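PDB 3NYI: fat acid-binding protein from Eubacterium ventriosum, which binds the fatty acid stearic acid and probably serves in lipid binding, though its wider cellular role is unknown. Local coordinates for residues S33-G36 with E37-Y40; C51-R54 with M55-P59; L134-Q137 with F138-L142; V183-A186 with A187-K190; K225-L228 with D229-K233. One frame throughout, in Å; residues are numbered along the deposited sequence.

All five contacts are local, each joining two adjacent runs of the chain; they follow one another in series, so none nests in or crosses another. Interaction 1 closes the turn between strands 25-33 and 39-41. Interaction 2 lies near the end of helix 48-57, the next helix, and touches interaction 1 where Phe34 packs on Cys51 and, in the modelled conformer, on Arg54. Interaction 3 lies within helix 128-143, about 17 Å from interaction 2 between nearest atoms. Interaction 4 folds the loop leading from helix 172-177 to strand 194-200. Interaction 5 ends helix 213-231, which runs into strand 236-242; its nearest atoms are about 11 Å from interaction 3.

Interaction 1. Residues S33-G36 with E37-Y40; sequences SFDG and ETYY
Ser33 and Tyr39 meet face-on: CB of Ser33 stands over the centre of the Tyr39 ring, 3.3 Å from its centroid and only 2° off the ring normal, a CH-pi contact. The hydroxyl of the same serine goes elsewhere. With OG anti to the backbone N (chi1 175°), it donates to Thr38 O at 2.7 Å, arriving from above the carbonyl plane, and it also takes a weak bond from Gly36 N. Asp35 turns its carboxylate in over the bend. Its OD1 accepts two backbone donors: Glu37 N, at 2.7 Å, comes from above the carboxylate plane and closes an Asx turn, while Thr38 N, at 2.9 Å, uses the syn lone pair. Together these bonds fix the rotation of the carboxylate. A water adds another tie, accepting from Phe34 N and donating to Thr38 O. Further along, Phe34 presents its ring edge to CE2 of Tyr40, 4.3 Å from Phe34 CD2. Gly36 has positive phi, a conformation in which a side chain would press on the preceding carbonyl oxygen. The whole is the turn of a beta hairpin between strands 25-33 and 39-41. Around it, Tyr39 rests on Lys64 and Ser66 of strand 64-66, and Phe34 packs on Ile46, Leu61 and Pro63 and, in the modelled conformer of Arg54, makes a cation-pi contact with that residue of helix 48-57.

Interaction 2. Residues C51-R54 with M55-P59; sequences CYQR and MVDDP
Met55, Val56 and Asp57 each hydrogen-bond back by one turn, to Cys51, Tyr52 and Gln53. Of these backbone bonds, Asp57 N to Gln53 O is 2.8 Å, Val56 N to Tyr52 O is 2.9 Å, and Met55 N to Cys51 O is longer at 3.3 Å. After them the pattern frays: Asp58 N makes only weak bonds, one to Arg54 O at 3.2 Å and one to Met55 O. The contact thus covers the C-terminal part of helix 48-57, with the chain leaving the helix through Asp58 and Pro59.

Side-chain carbons lie against the carbonyl oxygens of the preceding turn. Val56 holds CG2 beside its backbone N, with CG1 anti to it (chi1 169°), and this lays CG2 against Tyr52 O at 3.2 Å. CG of Met55, a selenomethionine, lies 3.7 Å from Cys51 O. The apolar packing is outward: Met55 on Pro63, and Val56 on Pro282 and Tyr283.

Among the polar side chains, the flat ends of Gln53 and Asp57 lie near each other one turn apart, their planes inclined at 44°. Asp58 OD1 is bonded ahead to Lys60 N, and Tyr52 OH reaches Ile272 O.

The ring of Tyr52 makes a cation-pi contact with Arg48. The Tyr52 side chain lies about 7 Å from a bound stearic acid.

Interaction 3. Residues L134-Q137 with F138-L142; sequences LIDQ and FVRML
Asp136 and Arg140 form a salt bridge one turn apart within helix 128-143, the aspartate buried and the arginine partly open to solvent. Arg140 NE donates to Asp136 OD2 at 2.8 Å, and a weak second bond comes to the same oxygen from NH2. The two flat groups stand almost at right angles, 88° apart: OD2 lies close to the guanidinium plane at its edge, while NE meets the carboxylate from above its plane. Asp136 reaches this position with CG anti to the backbone N (chi1 -175°), and Arg140 extends from CG to NE to meet it. A water donates to OD2 at 2.7 Å and accepts from NH2, bridging the pair. Gln137 covers a face of the guanidinium with NE2, the amide plane tilted 29° from it; NE2 lies 3.7 Å from Arg140 CD. Each polar group has a further partner: Asp136 OD1 bonds Tyr19 OH, Gln137 OE1 bonds Tyr293 N, and Arg140 NH2 bridges to Asp265. A leucine in place of Arg140 would probably strand the carboxylates of Asp136 and Asp265 without their shared positive mate. Ile135 CG2 and Val139 CG2 meet at 4.2 Å on another side of the helix, which packs there on Ser9 and Ile7 of strand 6-10 and on helix 17-23, while Leu134, Phe138 and Met141 lie against helix 148-161.

Interaction 4. Residues V183-A186 with A187-K190; sequences VATA and ATGK
Thr188 and Thr185 both carry OG1 between the backbone N and the carbonyl carbon, the crowded position (chi1 65° and 78°), which turns each hydroxyl back toward the main chain. For Thr188 the result is a bridge across the loop. Its OG1 donates to Val183 O at 2.8 Å, in the carbonyl plane, and accepts from Thr185 N at 3.0 Å along a nearly straight path, 167° at the hydrogen. One hydroxyl thereby ties two backbone groups of the preceding residues and has its own rotation fixed by both. Thr185 answers in kind, though weakly: its OG1 receives Thr188 N at 3.4 Å. Downstream, Gly189 N is shared. It bonds Ala186 O at 3.2 Å and makes a weak bond to Thr185 O. Lys190 brings CD to 3.6 Å from Ala186 O. Thr188 is buried: its side chain touches Leu171, and Leu206 and Ile209 of strand 203-210, while Thr185 also rests on Leu206. Val183 packs on Ile204 of strand 203-210 and on Pro195 and Ile197 of strand 194-200.

The mutual pairing of the two threonines, each side chain bonded to the other's backbone N, resembles the capping box that opens a helix. Here it brackets a single turn of helical backbone angles, without regular helix bonds, in the loop between helix 172-177 and strand 194-200.

Interaction 5. Residues K225-L228 with D229-K233; sequences KKYL and DENNK
Tyr227 and Asn231, one helical turn apart, set ring against amide: one terminal atom of the Asn231 amide lies over a face of the Tyr227 ring, toward its rim, with the two planes 46° apart. At the far end of the ring, Tyr227 OH bonds Ser161 O.

The next flat group is the carboxylate of Asp229. Lys225 NZ donates to its OD2 at 2.9 Å, taking the syn lone pair. The lysine runs straight with CG anti to the backbone N (chi1 180°) and bends only at chi4, which brings the ammonium round to the acid. Replacing Lys225 with an alanine would probably leave the Asp229 carboxylate without its opposite charge. Lys226 repeats the step with Glu230, but NZ to OE2 is 3.4 Å, a weak bond.

Such i to i+4 lysine–acid pairs line the exposed side of helix 213-231 near its C-terminal end. Backbone bonds follow the same step: Asp229 N to Lys225 O at 2.8 Å and Glu230 N to Lys226 O at 3.0 Å. Then the helix closes. Leu228 O gathers two weak bonds, from Asn231 N and from Asn232 N at 2.9 Å, and Asn232 takes positive phi.

Beyond it Lys233 turns back so that its CB lies 4.1 Å from Leu228 CB. Leu228 is buried against Leu260 of helix 246-260 and Phe236 of strand 236-242, and Lys233 NZ bonds Asp261 O.

Interaction 1. Residues S33-G36 with E37-Y40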
# COMPACT_ATOMS: atom_id res chain seq x y z
N SER A 33 -14.52 -3.80 10.19
CA SER A 33 -15.54 -4.11 11.19
C SER A 33 -14.86 -4.54 12.48
O SER A 33 -13.87 -5.27 12.45
CB SER A 33 -16.48 -5.23 10.73
OG SER A 33 -17.38 -5.59 11.79
N PHE A 34 -15.39 -4.09 13.61
CA PHE A 34 -14.86 -4.47 14.90
C PHE A 34 -15.62 -5.63 15.54
O PHE A 34 -15.06 -6.38 16.33
CB PHE A 34 -14.80 -3.26 15.82
CG PHE A 34 -13.98 -2.15 15.26
CD1 PHE A 34 -12.60 -2.22 15.29
CD2 PHE A 34 -14.58 -1.07 14.63
CE1 PHE A 34 -11.82 -1.21 14.75
CE2 PHE A 34 -13.81 -0.06 14.08
CZ PHE A 34 -12.43 -0.14 14.13
N ASP A 35 -16.88 -5.78 15.18
CA ASP A 35 -17.70 -6.85 15.75
C ASP A 35 -18.03 -7.94 14.74
O ASP A 35 -18.64 -8.95 15.10
CB ASP A 35 -18.99 -6.28 16.36
CG ASP A 35 -19.85 -5.54 15.34
OD1 ASP A 35 -19.61 -5.67 14.12
OD2 ASP A 35 -20.78 -4.83 15.78
N GLY A 36 -17.63 -7.74 13.49
CA GLY A 36 -17.93 -8.69 12.44
C GLY A 36 -19.34 -8.56 11.87
O GLY A 36 -19.71 -9.31 10.97
N GLU A 37 -20.12 -7.61 12.38
CA GLU A 37 -21.47 -7.38 11.89
C GLU A 37 -21.58 -6.06 11.15
O GLU A 37 -21.99 -6.02 9.99
CB GLU A 37 -22.48 -7.40 13.05
CG GLU A 37 -22.62 -8.75 13.70
CD GLU A 37 -23.00 -9.83 12.70
OE1 GLU A 37 -24.11 -9.75 12.13
OE2 GLU A 37 -22.19 -10.76 12.48
N THR A 38 -21.20 -4.98 11.82
CA THR A 38 -21.26 -3.66 11.23
C THR A 38 -19.91 -3.29 10.61
O THR A 38 -18.88 -3.41 11.28
CB THR A 38 -21.63 -2.61 12.28
OG1 THR A 38 -22.98 -2.84 12.73
CG2 THR A 38 -21.55 -1.22 11.67
N TYR A 39 -19.93 -2.82 9.36
CA TYR A 39 -18.72 -2.39 8.65
C TYR A 39 -18.75 -0.89 8.36
O TYR A 39 -19.81 -0.31 8.12
CB TYR A 39 -18.57 -3.16 7.34
CG TYR A 39 -18.05 -4.56 7.52
CD1 TYR A 39 -18.87 -5.55 8.06
CD2 TYR A 39 -16.76 -4.90 7.14
CE1 TYR A 39 -18.40 -6.85 8.23
CE2 TYR A 39 -16.28 -6.20 7.31
CZ TYR A 39 -17.10 -7.16 7.85
OH TYR A 39 -16.63 -8.45 8.02
N TYR A 40 -17.56 -0.30 8.35
CA TYR A 40 -17.35 1.13 8.11
C TYR A 40 -16.35 1.33 6.99
O TYR A 40 -15.25 0.79 7.06
CB TYR A 40 -16.78 1.78 9.38
CG TYR A 40 -17.66 1.57 10.57
CD1 TYR A 40 -18.87 2.25 10.69
CD2 TYR A 40 -17.31 0.67 11.58
CE1 TYR A 40 -19.70 2.06 11.77
CE2 TYR A 40 -18.13 0.47 12.66
CZ TYR A 40 -19.32 1.17 12.75
OH TYR A 40 -20.16 0.98 13.82
O HOH W 1 -17.97 -2.98 13.78

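Interaction 2. Residues C51-R54 with M55-P59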
# COMPACT_ATOMS: atom_id res chain seq x y z
N CYS A 51 -9.38 4.04 14.24
CA CYS A 51 -9.18 2.61 14.13
C CYS A 51 -7.95 2.16 14.92
O CYS A 51 -7.99 1.16 15.63
CB CYS A 51 -9.06 2.19 12.66
SG CYS A 51 -9.00 0.41 12.41
N TYR A 52 -6.84 2.88 14.77
CA TYR A 52 -5.63 2.52 15.50
C TYR A 52 -5.91 2.56 17.00
O TYR A 52 -5.43 1.72 17.76
CB TYR A 52 -4.49 3.47 15.16
CG TYR A 52 -3.64 3.07 13.95
CD1 TYR A 52 -4.04 3.38 12.65
CD2 TYR A 52 -2.43 2.41 14.11
CE1 TYR A 52 -3.24 3.03 11.55
CE2 TYR A 52 -1.63 2.06 13.02
CZ TYR A 52 -2.04 2.38 11.74
OH TYR A 52 -1.24 2.03 10.66
N GLN A 53 -6.69 3.56 17.42
CA GLN A 53 -7.03 3.72 18.83
C GLN A 53 -7.77 2.51 19.38
O GLN A 53 -7.42 1.99 20.44
CB GLN A 53 -7.85 4.99 19.07
CG GLN A 53 -7.03 6.19 19.49
CD GLN A 53 -6.20 5.95 20.75
OE1 GLN A 53 -6.55 5.13 21.60
NE2 GLN A 53 -5.10 6.66 20.86
N ARG A 54 -8.80 2.05 18.66
CA ARG A 54 -9.56 0.89 19.09
C ARG A 54 -8.62 -0.29 19.34
O ARG A 54 -8.77 -1.00 20.32
CB ARG A 54 -10.62 0.51 18.06
CG ARG A 54 -11.79 1.48 17.97
CD ARG A 54 -12.62 1.45 19.24
NE ARG A 54 -13.06 0.10 19.58
CZ ARG A 54 -14.13 -0.49 19.06
NH1 ARG A 54 -14.88 0.15 18.17
NH2 ARG A 54 -14.45 -1.73 19.43
N MSE A 55 -7.66 -0.49 18.45
CA MSE A 55 -6.73 -1.61 18.62
C MSE A 55 -5.77 -1.40 19.77
O MSE A 55 -5.44 -2.33 20.50
CB MSE A 55 -5.95 -1.90 17.33
CG MSE A 55 -6.82 -2.26 16.15
SE MSE A 55 -5.67 -2.72 14.61
CE MSE A 55 -5.51 -4.57 14.88
N VAL A 56 -5.29 -0.16 19.93
CA VAL A 56 -4.35 0.16 21.00
C VAL A 56 -5.03 0.05 22.37
O VAL A 56 -4.43 -0.43 23.34
CB VAL A 56 -3.72 1.55 20.82
CG1 VAL A 56 -2.98 1.96 22.07
CG2 VAL A 56 -2.78 1.56 19.61
N ASP A 57 -6.28 0.49 22.45
CA ASP A 57 -7.05 0.41 23.69
C ASP A 57 -7.40 -1.02 24.06
O ASP A 57 -7.67 -1.32 25.22
CB ASP A 57 -8.34 1.23 23.58
CG ASP A 57 -8.08 2.73 23.51
OD1 ASP A 57 -6.99 3.17 23.94
OD2 ASP A 57 -8.97 3.47 23.03
N ASP A 58 -7.41 -1.92 23.08
CA ASP A 58 -7.84 -3.29 23.33
C ASP A 58 -7.02 -4.32 22.55
O ASP A 58 -7.37 -4.68 21.42
CB ASP A 58 -9.33 -3.44 23.00
CG ASP A 58 -9.88 -4.81 23.35
OD1 ASP A 58 -9.09 -5.68 23.76
OD2 ASP A 58 -11.11 -5.01 23.22
N PRO A 59 -5.93 -4.80 23.16
CA PRO A 59 -4.95 -5.71 22.54
C PRO A 59 -5.55 -7.06 22.15
O PRO A 59 -4.87 -7.86 21.49
CB PRO A 59 -3.91 -5.91 23.65
CG PRO A 59 -4.10 -4.76 24.58
CD PRO A 59 -5.57 -4.47 24.54

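Interaction 3. Residues L134-Q137 with F138-L142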
# COMPACT_ATOMS: atom_id res chain seq x y z
N LEU A 134 3.84 3.38 -6.72
CA LEU A 134 3.51 3.00 -8.09
C LEU A 134 2.52 3.99 -8.71
O LEU A 134 2.70 4.42 -9.84
CB LEU A 134 2.94 1.58 -8.15
CG LEU A 134 2.61 1.10 -9.57
CD1 LEU A 134 3.90 0.85 -10.37
CD2 LEU A 134 1.76 -0.18 -9.53
N ILE A 135 1.47 4.33 -7.98
CA ILE A 135 0.52 5.29 -8.49
C ILE A 135 1.23 6.60 -8.82
O ILE A 135 1.02 7.19 -9.87
CB ILE A 135 -0.60 5.55 -7.47
CG1 ILE A 135 -1.50 4.31 -7.40
CG2 ILE A 135 -1.40 6.75 -7.90
CD1 ILE A 135 -2.41 4.27 -6.13
N ASP A 136 2.10 7.02 -7.92
CA ASP A 136 2.86 8.25 -8.13
C ASP A 136 3.78 8.19 -9.37
O ASP A 136 3.92 9.17 -10.08
CB ASP A 136 3.64 8.64 -6.87
CG ASP A 136 4.34 9.98 -7.02
OD1 ASP A 136 3.65 10.99 -7.26
OD2 ASP A 136 5.59 9.99 -6.93
N GLN A 137 4.39 7.04 -9.63
CA GLN A 137 5.17 6.92 -10.86
C GLN A 137 4.25 7.11 -12.06
O GLN A 137 4.60 7.78 -13.02
CB GLN A 137 5.90 5.59 -10.95
CG GLN A 137 7.12 5.49 -10.04
CD GLN A 137 8.21 6.50 -10.41
OE1 GLN A 137 8.60 6.58 -11.57
NE2 GLN A 137 8.67 7.28 -9.44
N PHE A 138 3.04 6.55 -12.00
CA PHE A 138 2.08 6.68 -13.08
C PHE A 138 1.64 8.14 -13.24
O PHE A 138 1.58 8.66 -14.35
CB PHE A 138 0.85 5.79 -12.84
CG PHE A 138 0.15 5.40 -14.10
CD1 PHE A 138 0.62 4.34 -14.87
CD2 PHE A 138 -0.96 6.10 -14.54
CE1 PHE A 138 0.01 3.99 -16.05
CE2 PHE A 138 -1.59 5.75 -15.73
CZ PHE A 138 -1.11 4.69 -16.48
N VAL A 139 1.33 8.79 -12.12
CA VAL A 139 0.98 10.21 -12.13
C VAL A 139 2.10 11.04 -12.75
O VAL A 139 1.85 11.93 -13.57
CB VAL A 139 0.66 10.73 -10.71
CG1 VAL A 139 0.62 12.27 -10.70
CG2 VAL A 139 -0.65 10.13 -10.19
N ARG A 140 3.33 10.73 -12.37
CA ARG A 140 4.51 11.41 -12.94
C ARG A 140 4.59 11.25 -14.46
O ARG A 140 4.77 12.23 -15.19
CB ARG A 140 5.79 10.91 -12.31
CG ARG A 140 5.98 11.29 -10.86
CD ARG A 140 7.21 10.61 -10.29
NE ARG A 140 7.37 10.88 -8.86
CZ ARG A 140 8.50 11.32 -8.32
NH1 ARG A 140 9.58 11.53 -9.08
NH2 ARG A 140 8.56 11.55 -7.01
N MSE A 141 4.46 10.01 -14.93
CA MSE A 141 4.58 9.73 -16.37
C MSE A 141 3.58 10.51 -17.20
O MSE A 141 3.94 11.12 -18.22
CB MSE A 141 4.52 8.22 -16.66
CG MSE A 141 5.75 7.46 -16.13
SE MSE A 141 5.79 5.57 -16.65
CE MSE A 141 4.55 4.88 -15.29
N LEU A 142 2.33 10.50 -16.76
CA LEU A 142 1.27 11.23 -17.44
C LEU A 142 1.49 12.74 -17.39
O LEU A 142 1.28 13.42 -18.38
CB LEU A 142 -0.10 10.86 -16.88
CG LEU A 142 -0.44 9.37 -17.02
CD1 LEU A 142 -1.89 9.12 -16.66
CD2 LEU A 142 -0.14 8.88 -18.43
O HOH W 2 7.04 10.04 -4.68

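Interaction 4. Residues V183-A186 with A187-K190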
# COMPACT_ATOMS: atom_id res chain seq x y z
N VAL A 183 5.83 -15.55 6.31
CA VAL A 183 6.39 -14.92 7.50
C VAL A 183 6.20 -15.83 8.74
O VAL A 183 6.88 -15.66 9.75
CB VAL A 183 5.78 -13.52 7.72
CG1 VAL A 183 6.21 -12.93 9.06
CG2 VAL A 183 6.17 -12.61 6.55
N ALA A 184 5.28 -16.79 8.66
CA ALA A 184 5.12 -17.76 9.76
C ALA A 184 6.14 -18.89 9.61
O ALA A 184 6.05 -19.70 8.69
CB ALA A 184 3.70 -18.32 9.82
N THR A 185 7.12 -18.93 10.51
CA THR A 185 8.09 -20.01 10.51
C THR A 185 8.36 -20.45 11.94
O THR A 185 7.85 -19.85 12.88
CB THR A 185 9.43 -19.62 9.80
OG1 THR A 185 10.22 -18.80 10.67
CG2 THR A 185 9.17 -18.86 8.50
N ALA A 186 9.17 -21.49 12.11
CA ALA A 186 9.48 -21.97 13.45
C ALA A 186 10.13 -20.83 14.24
O ALA A 186 9.75 -20.56 15.37
CB ALA A 186 10.40 -23.18 13.38
N ALA A 187 11.09 -20.16 13.61
CA ALA A 187 11.81 -19.06 14.26
C ALA A 187 10.91 -17.90 14.70
O ALA A 187 11.07 -17.37 15.79
CB ALA A 187 12.94 -18.56 13.36
N THR A 188 9.97 -17.49 13.85
CA THR A 188 9.13 -16.34 14.19
C THR A 188 8.03 -16.69 15.18
O THR A 188 7.41 -15.81 15.77
CB THR A 188 8.50 -15.65 12.93
OG1 THR A 188 7.59 -16.54 12.27
CG2 THR A 188 9.59 -15.20 11.95
N GLY A 189 7.80 -17.99 15.38
CA GLY A 189 6.74 -18.43 16.27
C GLY A 189 7.18 -18.43 17.73
O GLY A 189 6.37 -18.65 18.63
N LYS A 190 8.46 -18.19 17.96
CA LYS A 190 9.01 -18.21 19.31
C LYS A 190 8.59 -16.97 20.12
O LYS A 190 8.39 -15.89 19.57
CB LYS A 190 10.53 -18.37 19.28
CG LYS A 190 11.00 -19.81 19.52
CD LYS A 190 11.72 -20.39 18.32
CE LYS A 190 12.29 -21.77 18.63
NZ LYS A 190 13.42 -21.73 19.61

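Interaction 5. Residues K225-L228 with D229-K233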
# COMPACT_ATOMS: atom_id res chain seq x y z
N LYS A 225 19.16 -1.33 2.65
CA LYS A 225 20.43 -0.78 2.16
C LYS A 225 21.10 -1.75 1.19
O LYS A 225 21.60 -1.33 0.13
CB LYS A 225 21.37 -0.45 3.31
CG LYS A 225 22.72 0.13 2.82
CD LYS A 225 23.63 0.53 3.98
CE LYS A 225 25.06 0.83 3.49
NZ LYS A 225 25.05 1.67 2.26
N LYS A 226 21.09 -3.03 1.54
CA LYS A 226 21.60 -4.08 0.67
C LYS A 226 20.90 -4.10 -0.69
O LYS A 226 21.53 -4.20 -1.73
CB LYS A 226 21.46 -5.44 1.37
CG LYS A 226 21.86 -6.63 0.52
CD LYS A 226 21.63 -7.95 1.26
CE LYS A 226 22.12 -9.14 0.45
NZ LYS A 226 23.58 -9.03 0.17
N TYR A 227 19.57 -4.02 -0.68
CA TYR A 227 18.83 -4.00 -1.92
C TYR A 227 19.13 -2.75 -2.76
O TYR A 227 19.33 -2.83 -3.98
CB TYR A 227 17.32 -4.07 -1.62
CG TYR A 227 16.46 -3.97 -2.86
CD1 TYR A 227 16.31 -5.07 -3.70
CD2 TYR A 227 15.81 -2.79 -3.18
CE1 TYR A 227 15.52 -5.00 -4.84
CE2 TYR A 227 15.00 -2.70 -4.33
CZ TYR A 227 14.87 -3.81 -5.15
OH TYR A 227 14.08 -3.76 -6.29
N LEU A 228 19.15 -1.59 -2.11
CA LEU A 228 19.42 -0.36 -2.85
C LEU A 228 20.84 -0.34 -3.41
O LEU A 228 21.05 0.07 -4.55
CB LEU A 228 19.15 0.88 -1.99
CG LEU A 228 17.66 1.10 -1.69
CD1 LEU A 228 17.47 2.20 -0.65
CD2 LEU A 228 16.89 1.42 -2.97
N ASP A 229 21.80 -0.79 -2.61
CA ASP A 229 23.18 -0.83 -3.07
C ASP A 229 23.37 -1.76 -4.26
O ASP A 229 24.10 -1.44 -5.20
CB ASP A 229 24.11 -1.21 -1.93
CG ASP A 229 24.21 -0.12 -0.89
OD1 ASP A 229 23.68 0.99 -1.16
OD2 ASP A 229 24.80 -0.36 0.19
N GLU A 230 22.69 -2.91 -4.23
CA GLU A 230 22.75 -3.85 -5.34
C GLU A 230 22.20 -3.24 -6.63
O GLU A 230 22.75 -3.49 -7.70
CB GLU A 230 21.99 -5.14 -5.02
CG GLU A 230 22.69 -6.04 -4.02
CD GLU A 230 21.82 -7.20 -3.56
OE1 GLU A 230 20.62 -7.25 -3.94
OE2 GLU A 230 22.33 -8.06 -2.81
N ASN A 231 21.15 -2.43 -6.51
CA ASN A 231 20.37 -2.03 -7.67
C ASN A 231 20.53 -0.57 -8.12
O ASN A 231 19.88 -0.14 -9.08
CB ASN A 231 18.90 -2.35 -7.42
CG ASN A 231 18.65 -3.85 -7.35
OD1 ASN A 231 18.49 -4.43 -6.27
ND2 ASN A 231 18.63 -4.49 -8.51
N ASN A 232 21.38 0.16 -7.42
CA ASN A 232 21.74 1.52 -7.79
C ASN A 232 20.79 2.47 -7.08
O ASN A 232 19.74 2.81 -7.60
CB ASN A 232 21.70 1.72 -9.31
CG ASN A 232 22.47 2.94 -9.76
OD1 ASN A 232 22.65 3.89 -9.00
ND2 ASN A 232 22.96 2.90 -11.00
N LYS A 233 21.18 2.85 -5.88
CA LYS A 233 20.35 3.66 -5.01
C LYS A 233 19.86 4.96 -5.67
O LYS A 233 18.74 5.40 -5.41
CB LYS A 233 21.14 3.96 -3.75
CG LYS A 233 20.43 4.83 -2.76
CD LYS A 233 21.28 4.97 -1.49
CE LYS A 233 22.61 5.66 -1.78
NZ LYS A 233 22.44 7.12 -2.00